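Local coordinates for phosphatidylinositol 4,5-bisphosphate-binding protein SLM1 (Saccharomyces cerevisiae, PDB 4A6H), which binds phosphatidylinositol 4,5-bisphosphate at the membrane through its PH domain and acts as an effector of TORC2 and calcineurin signalling, at residues Y103-M106 with M107-D111. Numbering follows the deposited sequence.
Sequences YESM and MSWFD
One face of the Tyr103 ring carries Met107, one helical turn further on. Met107 CG makes a CH-pi contact with that face, 3.8 Å from the ring centroid and 22° off the normal. It is offset toward the phenol end, with CG 3.6 Å from Tyr103 CZ. With CG of Tyr103 opposite its backbone N and beside its carbonyl carbon (chi1 175°), the ring runs alongside the Met107 side chain, both pointing the same way. The indole of Trp109 swings back toward Ser105. Trp109 CD1 lies 3.2 Å from Ser105 O, which stands oblique to the ring. Asp111 OD1 lies in plane at the edge of the Phe110 ring, and His62 meets this ring edge-to-face. Met107 SD is placed obliquely to the Tyr103 ring, a looser Met-aromatic contact. This sulfur also meets Met106 SD at 3.6 Å. Ser105 O accepts a nearly straight hydrogen bond from Trp109 N (3.1 Å, 167°). Met106 O accepts one from Phe110 N at 2.8 Å, and Met106 SD packs against Phe110 CB. Ser108 OG is hydrogen-bonded to Lys8 NZ, and Lys8 also makes a cation-pi contact with Trp109. The segments form the first turns of helix 103-116, the C-terminal helix characteristic of a PH domain. Its Met106, Trp109 and Phe110 pack on Phe80 of strand 79-84, while Met106 and Met107 touch His62 and Phe110 reaches Val59, both on strand 57-62.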
loop_
_atom_site.group_PDB
_atom_site.type_symbol
_atom_site.label_atom_id
_atom_site.label_comp_id
_atom_site.label_asym_id
_atom_site.label_seq_id
_atom_site.Cartn_x
_atom_site.Cartn_y
_atom_site.Cartn_z
ATOM N N TYR A 103 13.631 -4.330 21.481
ATOM C CA TYR A 103 12.545 -5.290 21.331
ATOM C C TYR A 103 11.332 -4.615 20.708
ATOM O O TYR A 103 10.722 -5.150 19.790
ATOM C CB TYR A 103 12.165 -5.904 22.689
ATOM C CG TYR A 103 10.970 -6.821 22.629
ATOM C CD1 TYR A 103 11.107 -8.147 22.238
ATOM C CD2 TYR A 103 9.696 -6.364 22.957
ATOM C CE1 TYR A 103 10.006 -8.992 22.174
ATOM C CE2 TYR A 103 8.596 -7.198 22.889
ATOM C CZ TYR A 103 8.754 -8.508 22.500
ATOM O OH TYR A 103 7.656 -9.338 22.443
ATOM N N GLU A 104 10.987 -3.432 21.210
ATOM C CA GLU A 104 9.788 -2.734 20.749
ATOM C C GLU A 104 9.889 -2.357 19.268
ATOM O O GLU A 104 8.921 -2.501 18.521
ATOM C CB GLU A 104 9.539 -1.483 21.601
ATOM C CG GLU A 104 9.701 -1.709 23.107
ATOM C CD GLU A 104 11.116 -1.428 23.600
ATOM O OE1 GLU A 104 11.472 -0.236 23.742
ATOM O OE2 GLU A 104 11.872 -2.393 23.849
ATOM N N SER A 105 11.058 -1.880 18.848
ATOM C CA SER A 105 11.258 -1.524 17.452
ATOM C C SER A 105 11.185 -2.778 16.597
ATOM O O SER A 105 10.578 -2.779 15.522
ATOM C CB SER A 105 12.605 -0.838 17.252
ATOM O OG SER A 105 12.833 -0.581 15.878
ATOM N N MET A 106 11.829 -3.839 17.074
ATOM C CA MET A 106 11.799 -5.100 16.351
ATOM C C MET A 106 10.359 -5.557 16.152
ATOM O O MET A 106 9.984 -6.008 15.066
ATOM C CB MET A 106 12.623 -6.163 17.084
ATOM C CG MET A 106 12.529 -7.572 16.496
ATOM S SD MET A 106 11.037 -8.468 16.964
ATOM C CE MET A 106 11.475 -8.906 18.641
ATOM N N MET A 107 9.535 -5.432 17.190
ATOM C CA MET A 107 8.168 -5.910 17.077
ATOM C C MET A 107 7.345 -5.045 16.125
ATOM O O MET A 107 6.458 -5.547 15.442
ATOM C CB MET A 107 7.497 -6.014 18.444
ATOM C CG MET A 107 7.976 -7.211 19.275
ATOM S SD MET A 107 7.746 -8.811 18.464
ATOM C CE MET A 107 5.958 -8.937 18.398
ATOM N N SER A 108 7.656 -3.758 16.055
ATOM C CA SER A 108 7.015 -2.909 15.050
ATOM C C SER A 108 7.338 -3.392 13.627
ATOM O O SER A 108 6.448 -3.512 12.787
ATOM C CB SER A 108 7.406 -1.446 15.239
ATOM O OG SER A 108 6.831 -0.633 14.230
ATOM N N TRP A 109 8.609 -3.689 13.365
ATOM C CA TRP A 109 8.995 -4.245 12.071
ATOM C C TRP A 109 8.317 -5.595 11.830
ATOM O O TRP A 109 7.767 -5.842 10.754
ATOM C CB TRP A 109 10.511 -4.422 12.000
ATOM C CG TRP A 109 11.257 -3.153 11.716
ATOM C CD1 TRP A 109 11.945 -2.384 12.611
ATOM C CD2 TRP A 109 11.367 -2.495 10.447
ATOM N NE1 TRP A 109 12.496 -1.296 11.971
ATOM C CE2 TRP A 109 12.168 -1.348 10.640
ATOM C CE3 TRP A 109 10.908 -2.787 9.156
ATOM C CZ2 TRP A 109 12.485 -0.474 9.595
ATOM C CZ3 TRP A 109 11.225 -1.914 8.121
ATOM C CH2 TRP A 109 12.007 -0.780 8.351
ATOM N N PHE A 110 8.375 -6.471 12.834
ATOM C CA PHE A 110 7.856 -7.821 12.706
ATOM C C PHE A 110 6.370 -7.789 12.399
ATOM O O PHE A 110 5.921 -8.439 11.465
ATOM C CB PHE A 110 8.108 -8.617 13.999
ATOM C CG PHE A 110 7.675 -10.057 13.915
ATOM C CD1 PHE A 110 8.551 -11.033 13.457
ATOM C CD2 PHE A 110 6.385 -10.426 14.262
ATOM C CE1 PHE A 110 8.150 -12.362 13.364
ATOM C CE2 PHE A 110 5.980 -11.749 14.173
ATOM C CZ PHE A 110 6.865 -12.716 13.719
ATOM N N ASP A 111 5.611 -7.011 13.163
ATOM C CA ASP A 111 4.155 -7.000 12.963
ATOM C C ASP A 111 3.735 -6.314 11.660
ATOM O O ASP A 111 2.803 -6.769 10.987
ATOM C CB ASP A 111 3.431 -6.359 14.141
ATOM C CG ASP A 111 3.513 -7.184 15.401
ATOM O OD1 ASP A 111 3.661 -8.419 15.306
ATOM O OD2 ASP A 111 3.431 -6.581 16.489
#